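Side-chain contacts in sugar-binding transport ATP-binding protein (Pyrococcus horikoshii, PDB 1V43), which probably hydrolyses ATP to power sugar import, as the nucleotide-binding ATPase subunit of an ABC transporter: residues 73-76 / 77-80; 124-128 / 129-133; 355-358 / 359-362. All coordinates share one frame; numbering follows the deposited sequence.

Interaction 1. Residues 73-76 / 77-80; sequences RDVT and YLPP
Leu78 folds back on Val75 while Thr76 and Tyr77 lie side by side, the four forming a type I beta turn. It follows the short edge strand 73-74 of the antiparallel sheet of the ABC ATPase. Leu78 N closes the turn with a nearly straight bond to Val75 O (3.0 Å, 169°). At the first corner position, Thr76 serves two purposes. Its methyl lies over the face of the Tyr77 ring, CG2 standing 3.7 Å from the ring centroid almost on the normal, a CH-pi contact. The threonine torsion (chi1 -47°) sets CG2 opposite the backbone N, where it meets the ring, and turns OG1 away from the carbonyl carbon. OG1 takes a hydrogen bond from the backbone N of Ile68 in the neighbouring strand. Thr76 N donates to Asp74 OD1 (3.0 Å), nearly along the carboxylate C-O axis, which makes an Asx turn that overlaps the start of the beta turn. The other carboxylate oxygen, OD2, pairs with Arg67 in a salt bridge, so both carboxylate oxygens of Asp74 are held. Leu78 reaches back with an extended chi2 (170°) and crosses the Val75 side chain at about a right angle, its CD1 3.6 Å from Val75 CG1. Arg73 also reaches Leu78: its NH1, hydrogen-bonded to Asp82 O, lies 3.8 Å from Leu78 CD1, and the methyl meets the guanidinium obliquely.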
ATOM      1  N   ARG A  73     -35.020 -11.142  17.942  1.00 36.69           N
ATOM      2  CA  ARG A  73     -35.883 -10.072  17.463  1.00 33.73           C
ATOM      3  C   ARG A  73     -35.745  -9.733  15.978  1.00 32.22           C
ATOM      4  O   ARG A  73     -34.648  -9.498  15.475  1.00 29.98           O
ATOM      5  CB  ARG A  73     -35.655  -8.825  18.321  1.00 37.80           C
ATOM      6  CG  ARG A  73     -36.537  -7.648  17.968  1.00 45.21           C
ATOM      7  CD  ARG A  73     -36.398  -6.518  18.990  1.00 54.73           C
ATOM      8  NE  ARG A  73     -35.014  -6.069  19.141  1.00 62.55           N
ATOM      9  CZ  ARG A  73     -34.661  -4.824  19.450  1.00 63.95           C
ATOM     10  NH1 ARG A  73     -35.592  -3.897  19.642  1.00 61.40           N
ATOM     11  NH2 ARG A  73     -33.378  -4.503  19.561  1.00 66.29           N
ATOM     12  N   ASP A  74     -36.872  -9.732  15.271  1.00 29.13           N
ATOM     13  CA  ASP A  74     -36.879  -9.380  13.854  1.00 29.63           C
ATOM     14  C   ASP A  74     -36.850  -7.856  13.932  1.00 27.54           C
ATOM     15  O   ASP A  74     -37.781  -7.255  14.463  1.00 33.82           O
ATOM     16  CB  ASP A  74     -38.186  -9.853  13.194  1.00 25.31           C
ATOM     17  CG  ASP A  74     -38.225  -9.579  11.692  1.00 26.89           C
ATOM     18  OD1 ASP A  74     -37.583  -8.610  11.224  1.00 27.26           O
ATOM     19  OD2 ASP A  74     -38.922 -10.329  10.974  1.00 32.60           O
ATOM     20  N   VAL A  75     -35.791  -7.231  13.424  1.00 27.36           N
ATOM     21  CA  VAL A  75     -35.682  -5.774  13.496  1.00 25.39           C
ATOM     22  C   VAL A  75     -35.801  -5.136  12.122  1.00 22.55           C
ATOM     23  O   VAL A  75     -35.625  -3.931  11.964  1.00 24.34           O
ATOM     24  CB  VAL A  75     -34.330  -5.344  14.153  1.00 29.05           C
ATOM     25  CG1 VAL A  75     -34.191  -5.969  15.532  1.00 28.44           C
ATOM     26  CG2 VAL A  75     -33.158  -5.756  13.274  1.00 31.32           C
ATOM     27  N   THR A  76     -36.111  -5.961  11.132  1.00 23.40           N
ATOM     28  CA  THR A  76     -36.241  -5.513   9.751  1.00 24.67           C
ATOM     29  C   THR A  76     -36.986  -4.195   9.549  1.00 27.76           C
ATOM     30  O   THR A  76     -36.554  -3.328   8.775  1.00 23.79           O
ATOM     31  CB  THR A  76     -36.971  -6.568   8.901  1.00 28.01           C
ATOM     32  OG1 THR A  76     -36.405  -7.858   9.154  1.00 30.93           O
ATOM     33  CG2 THR A  76     -36.859  -6.232   7.421  1.00 28.29           C
ATOM     34  N   TYR A  77     -38.106  -4.046  10.239  1.00 26.56           N
ATOM     35  CA  TYR A  77     -38.916  -2.851  10.079  1.00 35.97           C
ATOM     36  C   TYR A  77     -38.951  -1.893  11.270  1.00 35.25           C
ATOM     37  O   TYR A  77     -39.889  -1.105  11.427  1.00 35.44           O
ATOM     38  CB  TYR A  77     -40.324  -3.279   9.651  1.00 29.00           C
ATOM     39  CG  TYR A  77     -40.291  -4.011   8.330  1.00 27.30           C
ATOM     40  CD1 TYR A  77     -40.812  -5.296   8.205  1.00 33.61           C
ATOM     41  CD2 TYR A  77     -39.678  -3.436   7.213  1.00 27.76           C
ATOM     42  CE1 TYR A  77     -40.720  -5.996   6.997  1.00 27.21           C
ATOM     43  CE2 TYR A  77     -39.581  -4.122   6.010  1.00 24.93           C
ATOM     44  CZ  TYR A  77     -40.106  -5.407   5.914  1.00 29.72           C
ATOM     45  OH  TYR A  77     -40.010  -6.102   4.729  1.00 31.47           O
ATOM     46  N   LEU A  78     -37.914  -1.950  12.098  1.00 34.32           N
ATOM     47  CA  LEU A  78     -37.824  -1.066  13.255  1.00 31.84           C
ATOM     48  C   LEU A  78     -36.953   0.134  12.895  1.00 26.46           C
ATOM     49  O   LEU A  78     -35.991   0.007  12.145  1.00 33.90           O
ATOM     50  CB  LEU A  78     -37.203  -1.799  14.450  1.00 28.85           C
ATOM     51  CG  LEU A  78     -37.907  -2.981  15.127  1.00 39.23           C
ATOM     52  CD1 LEU A  78     -36.929  -3.626  16.100  1.00 34.41           C
ATOM     53  CD2 LEU A  78     -39.175  -2.532  15.858  1.00 36.74           C
ATOM     54  N   PRO A  79     -37.289   1.324  13.413  1.00 29.27           N
ATOM     55  CA  PRO A  79     -36.515   2.548  13.144  1.00 32.90           C
ATOM     56  C   PRO A  79     -35.061   2.330  13.615  1.00 31.96           C
ATOM     57  O   PRO A  79     -34.821   1.580  14.556  1.00 30.79           O
ATOM     58  CB  PRO A  79     -37.226   3.597  13.999  1.00 32.08           C
ATOM     59  CG  PRO A  79     -38.616   3.087  14.091  1.00 32.16           C
ATOM     60  CD  PRO A  79     -38.438   1.607  14.284  1.00 27.71           C
ATOM     61  N   PRO A  80     -34.078   2.972  12.971  1.00 31.70           N
ATOM     62  CA  PRO A  80     -32.718   2.732  13.452  1.00 35.78           C
ATOM     63  C   PRO A  80     -32.522   2.938  14.953  1.00 39.37           C
ATOM     64  O   PRO A  80     -31.749   2.221  15.578  1.00 33.15           O
ATOM     65  CB  PRO A  80     -31.864   3.676  12.594  1.00 34.68           C
ATOM     66  CG  PRO A  80     -32.845   4.633  11.988  1.00 39.40           C
ATOM     67  CD  PRO A  80     -34.066   3.815  11.768  1.00 28.86           C
TER

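Interaction 2. Residues 124-128 / 129-133; sequences WAAEL and LQIEE
Ala126 and Glu127 present their carbonyls to Ile131 and Gln130 where helix 115-128 ends, Gln130 leaving the helix with a positive phi of 58°. One last alpha-helical bond runs from Leu129 N to Ala125 O (3.0 Å). Beyond it the pairing changes: Ile131 N reaches back five residues to Ala126 O (2.9 Å), nearly straight, and Gln130 N donates to Glu127 O (3.0 Å). The carbonyls of Ala126 and Glu127 thus gain donors from the reversing chain. Ile131 lays its CG1 branch back against the helix, 4.2 Å from Ala126 CB. CG1 is held between the backbone N and the carbonyl carbon (chi1 50°), and this turns it toward Ala126. Leu129 folds CD2 back over the last turn, 3.5 Å from Ala125 O, and its side chain touches Val152 and Ala153 of helix 147-156. Within the helix, Leu128 CD1 sits over one face of the Trp124 indole, offset toward the rim, and Leu128 meets Leu191 of helix 174-191. Glu132, bent at chi2, lies beside Glu127, its CG 3.5 Å from Glu127 CA. The two carboxylates are turned almost perpendicular, and the OE2 atoms of Glu127 and Glu132 stay 4.9 Å apart; like charges this near probably raise the proton affinity of one or both slightly. Arg149 donates to the exit, NE to Leu129 O and NH2 to Gln130 O. The paired bonds and the apolar touch of Ala126 with Ile131 are those of a Schellman motif, here closing a helix that probably belongs to the helical subdomain of the ABC ATPase.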
ATOM      1  N   TRP A 124     -16.219   6.052  31.311  1.00 28.88           N
ATOM      2  CA  TRP A 124     -15.961   4.671  30.890  1.00 29.33           C
ATOM      3  C   TRP A 124     -15.449   4.620  29.438  1.00 25.10           C
ATOM      4  O   TRP A 124     -14.422   4.013  29.157  1.00 31.48           O
ATOM      5  CB  TRP A 124     -17.253   3.857  31.041  1.00 30.57           C
ATOM      6  CG  TRP A 124     -17.278   2.512  30.335  1.00 32.02           C
ATOM      7  CD1 TRP A 124     -16.720   1.337  30.769  1.00 34.64           C
ATOM      8  CD2 TRP A 124     -17.946   2.207  29.104  1.00 32.61           C
ATOM      9  NE1 TRP A 124     -17.008   0.317  29.883  1.00 31.98           N
ATOM     10  CE2 TRP A 124     -17.758   0.822  28.855  1.00 35.46           C
ATOM     11  CE3 TRP A 124     -18.690   2.967  28.186  1.00 27.28           C
ATOM     12  CZ2 TRP A 124     -18.290   0.181  27.725  1.00 29.55           C
ATOM     13  CZ3 TRP A 124     -19.217   2.327  27.058  1.00 29.77           C
ATOM     14  CH2 TRP A 124     -19.015   0.947  26.843  1.00 30.77           C
ATOM     15  N   ALA A 125     -16.154   5.286  28.530  1.00 25.74           N
ATOM     16  CA  ALA A 125     -15.760   5.299  27.127  1.00 26.50           C
ATOM     17  C   ALA A 125     -14.420   5.994  26.941  1.00 23.57           C
ATOM     18  O   ALA A 125     -13.568   5.518  26.201  1.00 22.86           O
ATOM     19  CB  ALA A 125     -16.836   5.999  26.277  1.00 18.92           C
ATOM     20  N   ALA A 126     -14.246   7.121  27.619  1.00 24.77           N
ATOM     21  CA  ALA A 126     -13.018   7.893  27.519  1.00 26.04           C
ATOM     22  C   ALA A 126     -11.822   7.069  27.991  1.00 28.90           C
ATOM     23  O   ALA A 126     -10.738   7.121  27.395  1.00 28.28           O
ATOM     24  CB  ALA A 126     -13.145   9.183  28.340  1.00 24.66           C
ATOM     25  N   GLU A 127     -12.014   6.304  29.061  1.00 26.27           N
ATOM     26  CA  GLU A 127     -10.932   5.476  29.572  1.00 23.73           C
ATOM     27  C   GLU A 127     -10.610   4.376  28.548  1.00 25.64           C
ATOM     28  O   GLU A 127      -9.440   4.093  28.280  1.00 28.76           O
ATOM     29  CB  GLU A 127     -11.326   4.872  30.928  1.00 24.58           C
ATOM     30  CG  GLU A 127     -10.222   4.077  31.644  1.00 30.95           C
ATOM     31  CD  GLU A 127      -9.878   2.754  30.942  1.00 44.17           C
ATOM     32  OE1 GLU A 127     -10.815   2.040  30.506  1.00 40.85           O
ATOM     33  OE2 GLU A 127      -8.674   2.420  30.840  1.00 37.52           O
ATOM     34  N   LEU A 128     -11.651   3.779  27.968  1.00 22.72           N
ATOM     35  CA  LEU A 128     -11.493   2.719  26.977  1.00 25.50           C
ATOM     36  C   LEU A 128     -10.715   3.177  25.753  1.00 27.82           C
ATOM     37  O   LEU A 128      -9.973   2.402  25.170  1.00 22.38           O
ATOM     38  CB  LEU A 128     -12.859   2.178  26.540  1.00 20.76           C
ATOM     39  CG  LEU A 128     -13.468   1.195  27.536  1.00 23.68           C
ATOM     40  CD1 LEU A 128     -14.889   0.870  27.159  1.00 23.30           C
ATOM     41  CD2 LEU A 128     -12.618  -0.057  27.570  1.00 22.03           C
ATOM     42  N   LEU A 129     -10.890   4.436  25.365  1.00 26.34           N
ATOM     43  CA  LEU A 129     -10.173   4.970  24.218  1.00 26.02           C
ATOM     44  C   LEU A 129      -8.875   5.685  24.633  1.00 27.40           C
ATOM     45  O   LEU A 129      -8.158   6.226  23.794  1.00 27.81           O
ATOM     46  CB  LEU A 129     -11.085   5.924  23.446  1.00 25.29           C
ATOM     47  CG  LEU A 129     -12.050   5.363  22.383  1.00 23.22           C
ATOM     48  CD1 LEU A 129     -11.233   4.753  21.256  1.00 19.38           C
ATOM     49  CD2 LEU A 129     -13.012   4.337  22.992  1.00 19.78           C
ATOM     50  N   GLN A 130      -8.575   5.679  25.931  1.00 32.18           N
ATOM     51  CA  GLN A 130      -7.382   6.337  26.455  1.00 32.30           C
ATOM     52  C   GLN A 130      -7.361   7.822  26.107  1.00 31.43           C
ATOM     53  O   GLN A 130      -6.331   8.374  25.723  1.00 28.68           O
ATOM     54  CB  GLN A 130      -6.115   5.652  25.917  1.00 40.03           C
ATOM     55  CG  GLN A 130      -5.859   4.280  26.524  1.00 48.34           C
ATOM     56  CD  GLN A 130      -5.240   3.311  25.528  1.00 64.60           C
ATOM     57  OE1 GLN A 130      -5.832   3.013  24.484  1.00 66.45           O
ATOM     58  NE2 GLN A 130      -4.043   2.814  25.844  1.00 63.48           N
ATOM     59  N   ILE A 131      -8.510   8.470  26.226  1.00 31.45           N
ATOM     60  CA  ILE A 131      -8.580   9.898  25.947  1.00 30.63           C
ATOM     61  C   ILE A 131      -9.116  10.660  27.159  1.00 27.63           C
ATOM     62  O   ILE A 131      -9.565  11.790  27.020  1.00 32.04           O
ATOM     63  CB  ILE A 131      -9.492  10.193  24.732  1.00 29.93           C
ATOM     64  CG1 ILE A 131     -10.828   9.466  24.902  1.00 24.78           C
ATOM     65  CG2 ILE A 131      -8.798   9.782  23.427  1.00 26.78           C
ATOM     66  CD1 ILE A 131     -11.899   9.918  23.937  1.00 23.15           C
ATOM     67  N   GLU A 132      -9.067  10.054  28.346  1.00 29.62           N
ATOM     68  CA  GLU A 132      -9.582  10.717  29.556  1.00 36.86           C
ATOM     69  C   GLU A 132      -8.958  12.084  29.809  1.00 39.10           C
ATOM     70  O   GLU A 132      -9.602  12.955  30.383  1.00 40.02           O
ATOM     71  CB  GLU A 132      -9.356   9.877  30.819  1.00 33.75           C
ATOM     72  CG  GLU A 132      -9.350   8.381  30.622  1.00 48.25           C
ATOM     73  CD  GLU A 132      -7.937   7.814  30.490  1.00 49.94           C
ATOM     74  OE1 GLU A 132      -7.276   8.015  29.438  1.00 44.57           O
ATOM     75  OE2 GLU A 132      -7.487   7.172  31.462  1.00 48.95           O
ATOM     76  N   GLU A 133      -7.715  12.270  29.365  1.00 41.55           N
ATOM     77  CA  GLU A 133      -6.999  13.519  29.583  1.00 40.74           C
ATOM     78  C   GLU A 133      -7.325  14.604  28.565  1.00 44.11           C
ATOM     79  O   GLU A 133      -6.758  15.688  28.623  1.00 50.71           O
ATOM     80  CB  GLU A 133      -5.479  13.277  29.579  1.00 54.02           C
ATOM     81  CG  GLU A 133      -4.980  11.917  30.118  1.00 60.89           C
ATOM     82  CD  GLU A 133      -5.301  11.648  31.589  1.00 62.42           C
ATOM     83  OE1 GLU A 133      -4.605  10.809  32.207  1.00 68.47           O
ATOM     84  OE2 GLU A 133      -6.248  12.246  32.128  1.00 59.82           O
TER

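Interaction 3. Residues 355-358 / 359-362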
ATOM      1  N   MET A 355       8.611 -22.989  -7.449  1.00 33.12           N
ATOM      2  CA  MET A 355       7.232 -22.915  -6.970  1.00 34.98           C
ATOM      3  C   MET A 355       6.953 -23.918  -5.839  1.00 40.79           C
ATOM      4  O   MET A 355       7.382 -25.085  -5.900  1.00 32.93           O
ATOM      5  CB  MET A 355       6.240 -23.211  -8.105  1.00 32.76           C
ATOM      6  CG  MET A 355       6.471 -22.456  -9.401  1.00 48.72           C
ATOM      7  SD  MET A 355       5.073 -22.632 -10.545  1.00 57.15           S
ATOM      8  CE  MET A 355       4.442 -24.253 -10.074  1.00 53.83           C
ATOM      9  N   ASP A 356       6.226 -23.469  -4.818  1.00 35.26           N
ATOM     10  CA  ASP A 356       5.859 -24.348  -3.710  1.00 36.15           C
ATOM     11  C   ASP A 356       4.570 -25.058  -4.119  1.00 35.56           C
ATOM     12  O   ASP A 356       3.482 -24.479  -4.062  1.00 34.86           O
ATOM     13  CB  ASP A 356       5.607 -23.558  -2.418  1.00 34.68           C
ATOM     14  CG  ASP A 356       5.389 -24.470  -1.206  1.00 36.45           C
ATOM     15  OD1 ASP A 356       4.934 -25.628  -1.379  1.00 37.11           O
ATOM     16  OD2 ASP A 356       5.660 -24.028  -0.074  1.00 33.95           O
ATOM     17  N   LEU A 357       4.709 -26.315  -4.527  1.00 39.09           N
ATOM     18  CA  LEU A 357       3.591 -27.134  -4.969  1.00 38.71           C
ATOM     19  C   LEU A 357       2.453 -27.269  -3.965  1.00 38.26           C
ATOM     20  O   LEU A 357       1.305 -27.492  -4.350  1.00 39.51           O
ATOM     21  CB  LEU A 357       4.110 -28.523  -5.374  1.00 40.96           C
ATOM     22  CG  LEU A 357       4.182 -28.823  -6.880  1.00 42.98           C
ATOM     23  CD1 LEU A 357       4.428 -27.552  -7.675  1.00 42.07           C
ATOM     24  CD2 LEU A 357       5.282 -29.837  -7.145  1.00 43.43           C
ATOM     25  N   ASP A 358       2.760 -27.130  -2.683  1.00 31.80           N
ATOM     26  CA  ASP A 358       1.734 -27.245  -1.660  1.00 39.74           C
ATOM     27  C   ASP A 358       0.895 -25.975  -1.530  1.00 41.40           C
ATOM     28  O   ASP A 358      -0.139 -25.977  -0.863  1.00 38.59           O
ATOM     29  CB  ASP A 358       2.378 -27.604  -0.319  1.00 42.21           C
ATOM     30  CG  ASP A 358       2.837 -29.059  -0.263  1.00 46.37           C
ATOM     31  OD1 ASP A 358       3.879 -29.333   0.369  1.00 55.16           O
ATOM     32  OD2 ASP A 358       2.149 -29.932  -0.842  1.00 49.16           O
ATOM     33  N   MET A 359       1.338 -24.899  -2.175  1.00 30.56           N
ATOM     34  CA  MET A 359       0.621 -23.623  -2.132  1.00 36.84           C
ATOM     35  C   MET A 359      -0.060 -23.312  -3.468  1.00 39.85           C
ATOM     36  O   MET A 359      -0.480 -22.185  -3.710  1.00 38.48           O
ATOM     37  CB  MET A 359       1.578 -22.474  -1.788  1.00 33.65           C
ATOM     38  CG  MET A 359       2.265 -22.590  -0.434  1.00 36.18           C
ATOM     39  SD  MET A 359       1.109 -22.799   0.936  1.00 47.35           S
ATOM     40  CE  MET A 359       0.726 -21.180   1.314  1.00 47.13           C
ATOM     41  N   ILE A 360      -0.178 -24.316  -4.327  1.00 33.53           N
ATOM     42  CA  ILE A 360      -0.790 -24.121  -5.634  1.00 40.32           C
ATOM     43  C   ILE A 360      -2.311 -24.212  -5.633  1.00 35.63           C
ATOM     44  O   ILE A 360      -2.905 -24.870  -4.787  1.00 42.48           O
ATOM     45  CB  ILE A 360      -0.209 -25.136  -6.645  1.00 45.95           C
ATOM     46  CG1 ILE A 360       1.180 -24.667  -7.080  1.00 44.73           C
ATOM     47  CG2 ILE A 360      -1.146 -25.320  -7.824  1.00 48.68           C
ATOM     48  CD1 ILE A 360       1.823 -25.521  -8.141  1.00 44.23           C
ATOM     49  N   HIS A 361      -2.932 -23.526  -6.583  1.00 31.77           N
ATOM     50  CA  HIS A 361      -4.385 -23.538  -6.728  1.00 34.58           C
ATOM     51  C   HIS A 361      -4.746 -23.819  -8.192  1.00 37.98           C
ATOM     52  O   HIS A 361      -3.946 -23.575  -9.099  1.00 35.31           O
ATOM     53  CB  HIS A 361      -4.983 -22.186  -6.310  1.00 31.47           C
ATOM     54  CG  HIS A 361      -4.647 -21.781  -4.908  1.00 36.03           C
ATOM     55  ND1 HIS A 361      -5.368 -22.211  -3.813  1.00 40.42           N
ATOM     56  CD2 HIS A 361      -3.623 -21.042  -4.418  1.00 33.99           C
ATOM     57  CE1 HIS A 361      -4.800 -21.755  -2.711  1.00 33.32           C
ATOM     58  NE2 HIS A 361      -3.740 -21.043  -3.050  1.00 43.38           N
ATOM     59  N   VAL A 362      -5.953 -24.333  -8.405  1.00 40.33           N
ATOM     60  CA  VAL A 362      -6.462 -24.636  -9.738  1.00 37.63           C
ATOM     61  C   VAL A 362      -7.943 -24.271  -9.734  1.00 37.40           C
ATOM     62  O   VAL A 362      -8.695 -24.753  -8.895  1.00 45.31           O
ATOM     63  CB  VAL A 362      -6.345 -26.139 -10.069  1.00 42.31           C
ATOM     64  CG1 VAL A 362      -6.771 -26.372 -11.526  1.00 34.39           C
ATOM     65  CG2 VAL A 362      -4.922 -26.635  -9.818  1.00 39.39           C
TER
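An Asx turn and a hydrogen-bonded four-residue turn, running from Asp356 to Met359, share the bend that takes the chain out of strand 350-356 toward strand 361-364. Met359 N donates to Asp356 O (2.9 Å, 157°). The same aspartate braces the bend with its side chain: OD1 receives Asp358 N at 2.9 Å on its anti side, somewhat out of the carboxylate plane, and this is the Asx turn. Asp356 CG lies opposite its backbone N (chi1 -173°), and the carboxylate crosses the methionine at a slant, OD2 standing 3.7 Å from Met359 CG. The turn belongs to the TOBE region, where it carries the chain from one antiparallel sheet, holding 350-356, to another, holding 361-364. Ile360 CD1 touches both Met355 CE (3.5 Å) and Leu357 CD1 (3.3 Å), which approach it from neighbouring directions. Both distances are shorter than usual for carbon pairs, so the packing here is tight; Leu357, alongside Ile360, has both torsions away from staggered values, consistent with this. Met355 and Ile360 also share Phe286 of strand 283-288. From within the turn, Asp358 OD2 makes a salt bridge with Arg306.

From the N terminus the three contacts come in series, none enclosing or crossing another, and each closes a short local bend. Interaction 1 turns the chain out of the edge strand 73-74 of an antiparallel sheet, toward strand 85-89 of the mixed sheet. Interaction 2 ends helix 115-128, and the loop it starts leads to helix 147-156. Both belong to the ABC ATPase part of the chain, their centres 31 Å apart and their nearest atoms about 17 Å apart. Interaction 3 lies across the chain's centre from them, with centres about 47 Å from each, and joins two sheets of the C-terminal OB-like region.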